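Local coordinates for periplasmic binding protein (Veillonella parvula, PDB 4MO9), which probably binds an iron-siderophore or similar chelate outside the cytoplasmic membrane and delivers it to an ABC importer, as other FepB-type solute-binding proteins do, at residues 214-219 with 242-247; 201-206 with 235-240; 259-264 with 311-316; 251-256 with 300-305; 225-230 with 325-330. One frame throughout, in Å; residues are numbered along the deposited sequence.

Contact 1: 214-219 with 242-247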
# COMPACT_ATOMS: atom_id res chain seq x y z
N PHE A 214 16.66 -15.07 1.90
CA PHE A 214 15.52 -14.57 2.68
C PHE A 214 15.31 -13.08 2.48
O PHE A 214 16.26 -12.30 2.50
CB PHE A 214 15.69 -14.87 4.17
CG PHE A 214 15.28 -16.27 4.56
CD1 PHE A 214 15.63 -17.36 3.78
CD2 PHE A 214 14.53 -16.49 5.71
CE1 PHE A 214 15.26 -18.65 4.15
CE2 PHE A 214 14.15 -17.77 6.08
CZ PHE A 214 14.51 -18.85 5.30
N GLY A 215 14.06 -12.69 2.26
CA GLY A 215 13.72 -11.29 2.20
C GLY A 215 13.50 -10.78 3.61
O GLY A 215 13.71 -11.52 4.59
N ASN A 216 13.07 -9.52 3.73
CA ASN A 216 12.82 -8.93 5.04
C ASN A 216 11.62 -9.56 5.75
O ASN A 216 10.60 -9.86 5.11
CB ASN A 216 12.58 -7.42 4.92
CG ASN A 216 13.84 -6.66 4.56
OD1 ASN A 216 14.95 -7.09 4.88
ND2 ASN A 216 13.67 -5.52 3.92
N SER A 217 11.74 -9.75 7.06
CA SER A 217 10.59 -10.11 7.88
C SER A 217 10.22 -8.88 8.69
O SER A 217 10.67 -7.77 8.36
CB SER A 217 10.88 -11.29 8.80
OG SER A 217 9.67 -11.77 9.38
N PHE A 218 9.40 -9.05 9.72
CA PHE A 218 8.82 -7.88 10.40
C PHE A 218 8.72 -8.02 11.92
O PHE A 218 8.59 -9.14 12.43
CB PHE A 218 7.42 -7.60 9.83
CG PHE A 218 7.41 -7.29 8.35
CD1 PHE A 218 7.32 -8.31 7.41
CD2 PHE A 218 7.49 -5.98 7.91
CE1 PHE A 218 7.30 -8.02 6.05
CE2 PHE A 218 7.48 -5.68 6.55
CZ PHE A 218 7.39 -6.71 5.62
N SER A 219 8.75 -6.90 12.64
CA SER A 219 8.39 -6.87 14.05
C SER A 219 6.87 -6.97 14.13
O SER A 219 6.20 -7.03 13.10
CB SER A 219 8.80 -5.55 14.69
OG SER A 219 7.95 -4.52 14.23
N LYS A 242 13.62 -5.87 14.80
CA LYS A 242 13.29 -4.56 15.34
C LYS A 242 12.23 -3.83 14.51
O LYS A 242 11.26 -3.30 15.06
CB LYS A 242 14.55 -3.69 15.49
CG LYS A 242 15.41 -3.57 14.23
CD LYS A 242 16.25 -2.30 14.27
CE LYS A 242 15.37 -1.07 14.50
NZ LYS A 242 16.09 0.20 14.22
N LYS A 243 12.43 -3.81 13.19
CA LYS A 243 11.54 -3.11 12.27
C LYS A 243 11.23 -4.00 11.06
O LYS A 243 10.19 -4.66 11.01
CB LYS A 243 12.18 -1.80 11.82
CG LYS A 243 11.27 -0.91 10.99
CD LYS A 243 12.02 0.32 10.48
CE LYS A 243 11.27 1.60 10.82
NZ LYS A 243 11.62 2.73 9.90
N SER A 244 12.15 -4.02 10.10
CA SER A 244 12.06 -4.93 8.96
C SER A 244 13.45 -5.30 8.46
O SER A 244 14.15 -4.48 7.86
CB SER A 244 11.23 -4.32 7.83
OG SER A 244 10.95 -5.29 6.84
N SER A 245 13.84 -6.54 8.72
CA SER A 245 15.14 -7.05 8.32
C SER A 245 14.98 -8.56 8.21
O SER A 245 14.01 -9.12 8.73
CB SER A 245 16.19 -6.71 9.36
OG SER A 245 15.88 -7.31 10.61
N PRO A 246 15.91 -9.23 7.53
CA PRO A 246 15.64 -10.67 7.39
C PRO A 246 15.97 -11.47 8.65
O PRO A 246 16.83 -11.08 9.43
CB PRO A 246 16.52 -11.09 6.21
CG PRO A 246 17.59 -10.04 6.12
CD PRO A 246 17.01 -8.76 6.66
N ILE A 247 15.24 -12.57 8.84
CA ILE A 247 15.43 -13.46 9.98
C ILE A 247 16.43 -14.56 9.60
O ILE A 247 16.66 -14.81 8.42
CB ILE A 247 14.07 -14.09 10.39
CG1 ILE A 247 14.13 -14.69 11.79
CG2 ILE A 247 13.64 -15.14 9.38
CD1 ILE A 247 14.71 -13.76 12.83
O HOH W 1 13.31 -13.15 6.71

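Contact 2: 201-206 with 235-240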
# COMPACT_ATOMS: atom_id res chain seq x y z
N THR A 201 0.08 -18.58 14.79
CA THR A 201 1.42 -18.04 14.63
C THR A 201 1.68 -17.88 13.14
O THR A 201 1.29 -18.73 12.34
CB THR A 201 2.48 -18.96 15.26
OG1 THR A 201 2.30 -20.31 14.79
CG2 THR A 201 2.39 -18.94 16.79
N VAL A 202 2.34 -16.79 12.76
CA VAL A 202 2.59 -16.53 11.35
C VAL A 202 4.02 -16.06 11.09
O VAL A 202 4.56 -15.23 11.83
CB VAL A 202 1.55 -15.51 10.79
CG1 VAL A 202 1.58 -14.20 11.57
CG2 VAL A 202 1.80 -15.25 9.32
N TYR A 203 4.64 -16.62 10.04
CA TYR A 203 5.91 -16.10 9.56
C TYR A 203 5.66 -15.26 8.31
O TYR A 203 5.02 -15.73 7.36
CB TYR A 203 6.92 -17.23 9.27
CG TYR A 203 8.13 -16.74 8.51
CD1 TYR A 203 8.90 -15.69 8.99
CD2 TYR A 203 8.48 -17.30 7.28
CE1 TYR A 203 9.99 -15.21 8.29
CE2 TYR A 203 9.57 -16.82 6.57
CZ TYR A 203 10.32 -15.78 7.08
OH TYR A 203 11.41 -15.30 6.39
N LEU A 204 6.14 -14.02 8.32
CA LEU A 204 5.89 -13.07 7.23
C LEU A 204 7.19 -12.75 6.52
O LEU A 204 8.21 -12.49 7.16
CB LEU A 204 5.31 -11.76 7.79
CG LEU A 204 4.03 -11.80 8.63
CD1 LEU A 204 3.80 -10.44 9.31
CD2 LEU A 204 2.84 -12.14 7.76
N GLU A 205 7.18 -12.77 5.19
CA GLU A 205 8.41 -12.45 4.46
C GLU A 205 8.09 -11.76 3.14
O GLU A 205 7.17 -12.19 2.43
CB GLU A 205 9.26 -13.71 4.20
CG GLU A 205 10.63 -13.39 3.55
CD GLU A 205 11.38 -14.62 3.06
OE1 GLU A 205 11.38 -15.67 3.76
OE2 GLU A 205 12.01 -14.55 1.97
N VAL A 206 8.83 -10.69 2.84
CA VAL A 206 8.78 -10.09 1.51
C VAL A 206 9.57 -11.00 0.58
O VAL A 206 10.78 -11.21 0.78
CB VAL A 206 9.40 -8.68 1.50
CG1 VAL A 206 9.09 -7.98 0.17
CG2 VAL A 206 8.84 -7.85 2.65
N VAL A 235 2.70 -12.82 15.44
CA VAL A 235 3.85 -12.69 14.54
C VAL A 235 5.12 -13.31 15.16
O VAL A 235 5.68 -12.75 16.10
CB VAL A 235 4.09 -11.21 14.18
CG1 VAL A 235 5.27 -11.08 13.23
CG2 VAL A 235 2.83 -10.61 13.55
N ILE A 236 5.58 -14.44 14.63
CA ILE A 236 6.66 -15.19 15.30
C ILE A 236 7.97 -14.39 15.42
O ILE A 236 8.81 -14.68 16.27
CB ILE A 236 6.97 -16.56 14.62
CG1 ILE A 236 7.66 -16.39 13.26
CG2 ILE A 236 5.69 -17.42 14.52
CD1 ILE A 236 8.25 -17.70 12.70
N THR A 237 8.13 -13.38 14.56
CA THR A 237 9.34 -12.56 14.54
C THR A 237 9.22 -11.28 15.37
O THR A 237 10.17 -10.50 15.42
CB THR A 237 9.72 -12.17 13.09
OG1 THR A 237 8.54 -11.76 12.38
CG2 THR A 237 10.36 -13.35 12.35
N LYS A 238 8.07 -11.07 16.01
CA LYS A 238 7.79 -9.81 16.73
C LYS A 238 8.88 -9.35 17.72
O LYS A 238 9.07 -8.15 17.91
CB LYS A 238 6.42 -9.86 17.42
CG LYS A 238 6.37 -10.78 18.64
CD LYS A 238 4.93 -11.12 19.02
CE LYS A 238 4.90 -12.10 20.19
NZ LYS A 238 3.61 -12.85 20.32
N ASP A 239 9.58 -10.30 18.34
CA ASP A 239 10.62 -9.98 19.32
C ASP A 239 12.04 -9.96 18.74
O ASP A 239 12.94 -9.34 19.31
CB ASP A 239 10.58 -10.95 20.50
CG ASP A 239 9.39 -10.71 21.41
OD1 ASP A 239 9.01 -9.54 21.61
OD2 ASP A 239 8.85 -11.71 21.94
N ALA A 240 12.25 -10.65 17.62
CA ALA A 240 13.59 -10.86 17.08
C ALA A 240 13.99 -9.84 16.01
O ALA A 240 15.17 -9.58 15.79
CB ALA A 240 13.74 -12.28 16.55
O HOH W 2 6.82 -13.33 11.06

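Contact 3: 259-264 with 311-316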
# COMPACT_ATOMS: atom_id res chain seq x y z
N ILE A 259 1.16 -20.60 10.01
CA ILE A 259 0.89 -19.97 8.71
C ILE A 259 2.17 -19.29 8.20
O ILE A 259 2.96 -18.76 8.99
CB ILE A 259 -0.27 -18.95 8.85
CG1 ILE A 259 -1.58 -19.68 9.21
CG2 ILE A 259 -0.45 -18.10 7.59
CD1 ILE A 259 -2.71 -18.75 9.64
N ILE A 260 2.40 -19.35 6.89
CA ILE A 260 3.49 -18.63 6.24
C ILE A 260 2.86 -17.75 5.17
O ILE A 260 1.97 -18.20 4.43
CB ILE A 260 4.50 -19.60 5.56
CG1 ILE A 260 5.34 -20.36 6.60
CG2 ILE A 260 5.44 -18.84 4.61
CD1 ILE A 260 6.22 -21.49 5.99
N MSE A 261 3.28 -16.49 5.09
CA MSE A 261 2.81 -15.63 4.01
C MSE A 261 4.01 -14.94 3.37
O MSE A 261 4.78 -14.25 4.06
CB MSE A 261 1.80 -14.60 4.53
CG MSE A 261 1.03 -13.92 3.41
SE MSE A 261 -0.24 -12.58 4.07
CE MSE A 261 -1.13 -13.76 5.36
N ILE A 262 4.19 -15.17 2.06
CA ILE A 262 5.30 -14.58 1.31
C ILE A 262 4.77 -13.45 0.42
O ILE A 262 3.94 -13.70 -0.45
CB ILE A 262 5.97 -15.62 0.38
CG1 ILE A 262 6.35 -16.89 1.16
CG2 ILE A 262 7.18 -15.01 -0.33
CD1 ILE A 262 7.43 -16.67 2.21
N MSE A 263 5.25 -12.23 0.62
CA MSE A 263 4.70 -11.09 -0.13
C MSE A 263 5.24 -11.06 -1.57
O MSE A 263 6.44 -11.27 -1.81
CB MSE A 263 4.95 -9.77 0.60
CG MSE A 263 4.54 -9.80 2.08
SE MSE A 263 2.74 -10.47 2.42
CE MSE A 263 2.99 -10.78 4.32
N GLY A 264 4.35 -10.82 -2.53
CA GLY A 264 4.73 -10.74 -3.93
C GLY A 264 4.56 -9.36 -4.51
O GLY A 264 3.84 -8.52 -3.96
N TYR A 311 0.52 -18.71 2.01
CA TYR A 311 -0.25 -17.67 1.33
C TYR A 311 0.66 -16.60 0.76
O TYR A 311 1.86 -16.60 1.02
CB TYR A 311 -1.21 -17.01 2.33
CG TYR A 311 -2.19 -17.96 2.95
CD1 TYR A 311 -1.84 -18.76 4.03
CD2 TYR A 311 -3.47 -18.09 2.43
CE1 TYR A 311 -2.74 -19.66 4.59
CE2 TYR A 311 -4.38 -18.98 2.98
CZ TYR A 311 -4.00 -19.76 4.06
OH TYR A 311 -4.90 -20.64 4.61
N SER A 312 0.08 -15.68 -0.00
CA SER A 312 0.83 -14.55 -0.55
C SER A 312 -0.12 -13.39 -0.81
O SER A 312 -1.22 -13.60 -1.32
CB SER A 312 1.53 -14.97 -1.86
OG SER A 312 2.22 -13.87 -2.43
N ALA A 313 0.29 -12.18 -0.43
CA ALA A 313 -0.47 -10.98 -0.73
C ALA A 313 0.48 -9.97 -1.36
O ALA A 313 1.69 -10.06 -1.14
CB ALA A 313 -1.08 -10.40 0.54
N HIS A 314 -0.05 -9.04 -2.15
CA HIS A 314 0.78 -8.08 -2.88
C HIS A 314 1.37 -7.02 -1.94
O HIS A 314 0.63 -6.33 -1.23
CB HIS A 314 -0.06 -7.41 -3.98
CG HIS A 314 0.75 -6.65 -4.99
ND1 HIS A 314 1.45 -5.50 -4.68
CD2 HIS A 314 0.99 -6.89 -6.30
CE1 HIS A 314 2.08 -5.06 -5.75
NE2 HIS A 314 1.82 -5.88 -6.75
N HIS A 315 2.69 -6.88 -1.98
CA HIS A 315 3.47 -5.99 -1.11
C HIS A 315 3.08 -4.51 -1.24
O HIS A 315 3.32 -3.72 -0.31
CB HIS A 315 4.96 -6.17 -1.43
CG HIS A 315 5.90 -5.61 -0.39
ND1 HIS A 315 5.67 -5.72 0.96
CD2 HIS A 315 7.09 -4.98 -0.53
CE1 HIS A 315 6.68 -5.16 1.62
NE2 HIS A 315 7.55 -4.70 0.74
N GLY A 316 2.50 -4.14 -2.37
CA GLY A 316 2.20 -2.74 -2.64
C GLY A 316 0.77 -2.33 -2.29
O GLY A 316 0.35 -1.21 -2.57

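Contact 4: 251-256 with 300-305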
# COMPACT_ATOMS: atom_id res chain seq x y z
N PHE A 251 15.51 -19.96 12.56
CA PHE A 251 14.43 -19.44 13.39
C PHE A 251 13.08 -20.00 12.93
O PHE A 251 12.28 -20.44 13.75
CB PHE A 251 14.43 -17.90 13.32
CG PHE A 251 13.50 -17.23 14.30
CD1 PHE A 251 12.23 -16.82 13.91
CD2 PHE A 251 13.92 -16.95 15.60
CE1 PHE A 251 11.38 -16.18 14.81
CE2 PHE A 251 13.08 -16.31 16.50
CZ PHE A 251 11.81 -15.93 16.11
N VAL A 252 12.85 -20.00 11.62
CA VAL A 252 11.58 -20.47 11.08
C VAL A 252 11.36 -21.97 11.33
O VAL A 252 10.26 -22.39 11.71
CB VAL A 252 11.43 -20.14 9.58
CG1 VAL A 252 10.13 -20.70 9.03
CG2 VAL A 252 11.45 -18.62 9.36
N LEU A 253 12.40 -22.78 11.14
CA LEU A 253 12.31 -24.21 11.39
C LEU A 253 11.95 -24.51 12.85
O LEU A 253 11.13 -25.39 13.13
CB LEU A 253 13.61 -24.92 11.00
CG LEU A 253 14.08 -24.74 9.55
CD1 LEU A 253 15.40 -25.46 9.28
CD2 LEU A 253 13.03 -25.21 8.58
N GLU A 254 12.56 -23.77 13.78
CA GLU A 254 12.34 -23.99 15.21
C GLU A 254 10.95 -23.56 15.65
O GLU A 254 10.31 -24.23 16.46
CB GLU A 254 13.40 -23.24 16.02
CG GLU A 254 14.83 -23.70 15.75
CD GLU A 254 15.87 -22.80 16.40
OE1 GLU A 254 15.65 -21.57 16.46
OE2 GLU A 254 16.92 -23.33 16.84
N LYS A 255 10.49 -22.43 15.13
CA LYS A 255 9.17 -21.92 15.48
C LYS A 255 8.04 -22.74 14.87
O LYS A 255 6.98 -22.88 15.48
CB LYS A 255 9.02 -20.45 15.08
CG LYS A 255 9.78 -19.48 15.96
CD LYS A 255 9.39 -19.67 17.43
CE LYS A 255 9.94 -18.55 18.30
NZ LYS A 255 11.43 -18.50 18.24
N ASN A 256 8.29 -23.29 13.68
CA ASN A 256 7.29 -24.09 12.96
C ASN A 256 5.92 -23.40 12.95
O ASN A 256 4.97 -23.88 13.56
CB ASN A 256 7.18 -25.49 13.58
CG ASN A 256 6.50 -26.49 12.66
OD1 ASN A 256 6.44 -26.30 11.44
ND2 ASN A 256 6.00 -27.57 13.24
N SER A 300 9.88 -28.35 3.47
CA SER A 300 8.99 -29.43 3.07
C SER A 300 8.33 -30.06 4.28
O SER A 300 7.22 -30.59 4.18
CB SER A 300 9.79 -30.53 2.32
OG SER A 300 9.52 -30.50 0.93
N ASP A 301 9.03 -30.02 5.41
CA ASP A 301 8.60 -30.66 6.64
C ASP A 301 7.92 -29.67 7.58
O ASP A 301 7.54 -30.03 8.70
CB ASP A 301 9.80 -31.28 7.36
CG ASP A 301 10.46 -32.38 6.55
OD1 ASP A 301 9.74 -33.18 5.92
OD2 ASP A 301 11.71 -32.44 6.55
N LEU A 302 7.80 -28.42 7.15
CA LEU A 302 7.15 -27.40 7.97
C LEU A 302 5.65 -27.65 8.09
O LEU A 302 4.97 -27.97 7.10
CB LEU A 302 7.39 -25.99 7.40
CG LEU A 302 8.76 -25.37 7.68
CD1 LEU A 302 8.89 -23.99 7.05
CD2 LEU A 302 9.03 -25.31 9.17
N LYS A 303 5.14 -27.51 9.31
CA LYS A 303 3.71 -27.60 9.57
C LYS A 303 2.90 -26.73 8.60
O LYS A 303 1.88 -27.17 8.07
CB LYS A 303 3.45 -27.18 11.02
CG LYS A 303 1.99 -27.17 11.44
CD LYS A 303 1.84 -26.94 12.95
CE LYS A 303 2.23 -25.53 13.34
NZ LYS A 303 1.95 -25.26 14.78
N ALA A 304 3.37 -25.51 8.33
CA ALA A 304 2.65 -24.62 7.42
C ALA A 304 2.59 -25.17 5.99
O ALA A 304 1.58 -24.98 5.29
CB ALA A 304 3.26 -23.22 7.44
N VAL A 305 3.65 -25.84 5.55
CA VAL A 305 3.69 -26.37 4.19
C VAL A 305 2.83 -27.63 4.09
O VAL A 305 1.99 -27.75 3.18
CB VAL A 305 5.14 -26.63 3.72
CG1 VAL A 305 5.16 -27.37 2.39
CG2 VAL A 305 5.89 -25.31 3.60
O HOH W 3 5.54 -24.47 9.75

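Contact 5: 225-230 with 325-330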
# COMPACT_ATOMS: atom_id res chain seq x y z
N GLY A 225 3.85 -6.60 9.73
CA GLY A 225 3.80 -7.13 11.08
C GLY A 225 2.74 -6.43 11.92
O GLY A 225 2.07 -7.06 12.75
N ALA A 226 2.58 -5.12 11.72
CA ALA A 226 1.54 -4.39 12.44
C ALA A 226 0.16 -4.82 11.97
O ALA A 226 -0.75 -5.02 12.78
CB ALA A 226 1.72 -2.88 12.27
N LEU A 227 -0.00 -4.96 10.65
CA LEU A 227 -1.27 -5.36 10.08
C LEU A 227 -1.66 -6.77 10.53
O LEU A 227 -2.82 -7.03 10.86
CB LEU A 227 -1.21 -5.30 8.56
CG LEU A 227 -1.07 -3.90 7.96
CD1 LEU A 227 -0.79 -4.01 6.46
CD2 LEU A 227 -2.33 -3.10 8.19
N ALA A 228 -0.70 -7.69 10.53
CA ALA A 228 -0.99 -9.07 10.94
C ALA A 228 -1.42 -9.12 12.41
O ALA A 228 -2.35 -9.85 12.77
CB ALA A 228 0.23 -9.95 10.72
N THR A 229 -0.75 -8.34 13.25
CA THR A 229 -1.14 -8.23 14.65
C THR A 229 -2.56 -7.69 14.84
O THR A 229 -3.34 -8.22 15.63
CB THR A 229 -0.14 -7.36 15.42
OG1 THR A 229 1.14 -8.01 15.41
CG2 THR A 229 -0.59 -7.16 16.86
N MSE A 230 -2.91 -6.64 14.10
CA MSE A 230 -4.25 -6.06 14.19
C MSE A 230 -5.33 -7.03 13.73
O MSE A 230 -6.48 -6.95 14.18
CB MSE A 230 -4.34 -4.77 13.37
CG MSE A 230 -3.34 -3.71 13.79
SE MSE A 230 -3.69 -2.01 12.86
CE MSE A 230 -5.57 -1.87 13.33
N ALA A 325 -8.70 -4.10 1.68
CA ALA A 325 -8.61 -5.47 1.16
C ALA A 325 -7.52 -6.28 1.88
O ALA A 325 -7.63 -7.51 2.00
CB ALA A 325 -8.35 -5.46 -0.34
N VAL A 326 -6.47 -5.61 2.33
CA VAL A 326 -5.39 -6.30 3.04
C VAL A 326 -5.86 -6.69 4.44
O VAL A 326 -5.58 -7.80 4.91
CB VAL A 326 -4.13 -5.43 3.15
CG1 VAL A 326 -3.06 -6.16 3.94
CG2 VAL A 326 -3.61 -5.08 1.77
N PHE A 327 -6.56 -5.77 5.10
CA PHE A 327 -7.14 -6.07 6.42
C PHE A 327 -8.03 -7.30 6.31
O PHE A 327 -7.95 -8.21 7.15
CB PHE A 327 -7.96 -4.87 6.93
CG PHE A 327 -7.15 -3.79 7.60
CD1 PHE A 327 -6.56 -2.77 6.85
CD2 PHE A 327 -7.01 -3.75 8.99
CE1 PHE A 327 -5.83 -1.75 7.46
CE2 PHE A 327 -6.27 -2.72 9.62
CZ PHE A 327 -5.69 -1.72 8.84
N GLU A 328 -8.87 -7.34 5.28
CA GLU A 328 -9.76 -8.48 5.06
C GLU A 328 -9.00 -9.77 4.75
O GLU A 328 -9.32 -10.84 5.29
CB GLU A 328 -10.74 -8.17 3.93
CG GLU A 328 -11.77 -7.09 4.26
CD GLU A 328 -12.79 -6.93 3.15
OE1 GLU A 328 -12.42 -7.16 1.97
OE2 GLU A 328 -13.96 -6.61 3.45
N TYR A 329 -7.99 -9.67 3.90
CA TYR A 329 -7.21 -10.87 3.52
C TYR A 329 -6.50 -11.48 4.71
O TYR A 329 -6.46 -12.70 4.87
CB TYR A 329 -6.18 -10.52 2.44
CG TYR A 329 -5.45 -11.73 1.91
CD1 TYR A 329 -4.11 -11.96 2.20
CD2 TYR A 329 -6.12 -12.67 1.13
CE1 TYR A 329 -3.45 -13.09 1.70
CE2 TYR A 329 -5.47 -13.79 0.63
CZ TYR A 329 -4.14 -14.00 0.92
OH TYR A 329 -3.51 -15.12 0.42
N LEU A 330 -5.91 -10.64 5.56
CA LEU A 330 -5.18 -11.16 6.71
C LEU A 330 -6.14 -11.82 7.70
O LEU A 330 -5.89 -12.93 8.16
CB LEU A 330 -4.38 -10.05 7.40
CG LEU A 330 -3.17 -9.52 6.64
CD1 LEU A 330 -2.67 -8.24 7.31
CD2 LEU A 330 -2.06 -10.57 6.59

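Contact 1: 214-219 with 242-247
S217 and S219 face S245 and K243 where the loops 214-219 and 242-247 run past each other in opposite directions, held by two backbone bonds: S217 N to S245 O, 2.9 Å, and S219 N to K243 O, 3.1 Å. Between them S244 adds a third link. Its OG, anti to the backbone N (chi1 -169°), donates to S217 O at 2.9 Å and at the same time lies over one face of the F218 ring, 3.5 Å from CE2. A small hydroxyl suits this place, since it can sit against the ring face and still reach the carbonyl. N216 lies alongside P246 with both side chains pointing the same way, its OD1 3.2 Å from P246 CD. An alanine in place of this asparagine would probably leave P246 CD and S245 CA without the amide oxygen that now lies against them, opening a gap beside the proline. Further along, one water accepts from I247 N and donates to G215 O, bridging the loops where direct pairing has ended. Beside it F214 CD2 rests 4.0 Å from I247 CG2, an apolar touch that closes this end of the contact. S217 OG turns to L204 O of strand 201-206 and ties the loop to the sheet. The chemistry is thus mostly polar: two loops without regular strand structure satisfy one another's backbone groups through amides, a serine and a water.

Contact 2: 201-206 with 235-240
With chi1 at 72°, I236 sets CG1 between its own backbone N and carbonyl carbon and turns CG2 to within 3.6 Å of T201 CB. An extended chi2 (168°) then carries CD1 to Y203 CB at 3.7 Å. A branched aliphatic residue suits this place, for its two arms reach T201 and Y203, two residues apart on the strand. Behind it the backbone pairs: V202 and V235 form a parallel bridge, and I236 N donates to V202 O at 3.1 Å in a nearly straight bond (169°). V235 sits on the same face as V202 and also reaches L204, its CG1 lying 4.2 Å from L204 CD1. The pairing goes no further because V235 opens a type I turn to K238. A water takes over, accepting from L204 N at 2.9 Å and donating to V202 O and to T237 OG1 (2.7 Å). T237 OG1 is also hydrogen-bonded to F218 O, while its CG2 approaches the edge of the Y203 ring. The far end of that ring is anchored by OH donating to E205 OE1, an oxygen that also takes part in a salt bridge with R296. At this border of the C-terminal lobe's sheet, then, one direct backbone bond crosses between these segments and another joins V202 to D234, while a bridging water with a threonine satisfies the strand amide that the turn leaves behind.

Contact 3: 259-264 with 311-316
Y311 and I259 cross obliquely, with the isoleucine's CG2 3.9 Å from Y311 CD1, while I260 O lies near the plane of the ring at its edge. The tyrosine shares its face of the sheet with M261, a selenomethionine whose CG passes 4.0 Å from Y311 CB. Its extended chi2 sets SE 4.2 Å from A313 CB, and the bend at chi3 turns CE aside. M263, also a selenomethionine, bends already at chi2 and brings its own SE to the same methyl, so two long flexible chains close round one small alanine. S312 behaves differently. Its OG, anti to the backbone N, donates to I262 O at 2.6 Å, almost along the C=O axis. I262 O is 4.0 Å from A313 N, a buried amide without a partner in the model: the serine hydroxyl has taken the acceptor that a regular parallel ladder would give that amide. Conventional bonds flank the irregularity, I262 N to Y311 O at 2.9 Å and G264 N to A313 O at 3.1 Å. Further along, H315 N donates to G264 O (2.8 Å), and the H314 ring lays one face over that same oxygen. G316 N, in the ring plane, donates to H314 ND1 and holds the imidazole's rotation. These parallel strands lie inside a mixed sheet, with strand 201-206 beside 259-263 and the antiparallel 365-367 beside 310-313; helix 324-334 packs on M261 and Y311, and helix 282-295 on I262 and S312.

Contact 4: 251-256 with 300-305
N256 OD1 accepts the backbone N-H of K303, N to OD1 2.8 Å, in the plane of the amide and on a lone pair. The same OD1 takes a second bond from a water at 2.6 Å, and that water in turn accepts from A304 N at 2.8 Å. The asparagine amide also crosses the start of the K303 side chain at about a right angle, with OD1 3.1 Å from K303 CB. Both backbone amides belong to the first turn of the short helix 303-306, whose N-cap position is held by L302, a residue with no side-chain acceptor of its own. An acceptor for these amides is therefore supplied by another part of the chain, directly to one amide and through water to the next. N256 can do this because it follows the last turn of helix 249-255 with positive phi (47°), a conformation asparagine tolerates well, and its CG stands anti to the backbone N. An alanine here would probably leave K303 N and the water without their acceptor and the helix start less firmly fixed. Beside the polar link L302 packs against helix 249-255: its CD1 meets V252 CG1 and its CD2 meets L253 CD2, each at 4.0 Å, crossing both side chains at about a right angle. Further out, K303 NZ forms a salt bridge with D258, and L302 also packs on I260 of strand 259-263.

Contact 5: 225-230 with 325-330
L227 reaches from helix 225-230 onto the ring of F327 in helix 325-330, at the centre of a crossed helix pair; the axes of these short segments approach to 9.4 Å and cross at -58°. The pair belongs to the helical layer packed against the C-terminal lobe's sheet, and no hydrogen bond joins it. L227 has CG anti to the carbonyl carbon (chi1 -67°) and an extended chi2, a common leucine shape that splits its two methyls between different partners. CD2 sits over the face of the F327 ring, 4.1 Å from the centroid, as a CH-pi contact; CD1 goes to V326 CG1 at 4.0 Å, the leucine and valine crossing at about a right angle. Leucine suits the place because one branched residue meets both. F327 itself has CG beside its backbone N, and the ring comes nearer the partner helix than its CB does. At the rim of that ring M230, a selenomethionine, makes a Met-aromatic contact of the oblique kind. Its chain is extended at chi2 and bent at chi3 (53°), which sets CE near the ring plane, 3.9 Å from F327 CE2. Y181 and V185 of helix 171-194 also touch this ring. Nearer the backbone of L227, L330 brings its CD1 to within 3.5 Å of L227 CB and 3.8 Å of A228 N.

Contacts 2 and 3 share one sheet: strands 201-206 and 259-263 are neighbours, and the contact centres lie 12 Å apart. Contact 1 adjoins contact 2, centres 8 Å apart, with F218 CZ 3.5 Å from V206 CG2. Contact 5 packs on the sheet, with M261 CE 3.5 Å from L330 CD2 and L204 CD1 3.8 Å from G225 CA. Contact 4 meets contact 3 through I260 and A304 but stays about 12 Å from contact 5 at the nearest atoms. The trimethylamine oxide, bound by W45, A48, S73 and R78, lies about 9 Å from the side chain of H315 in contact 3 and about 11 Å from that of K243 in contact 1, so neither side chain touches it.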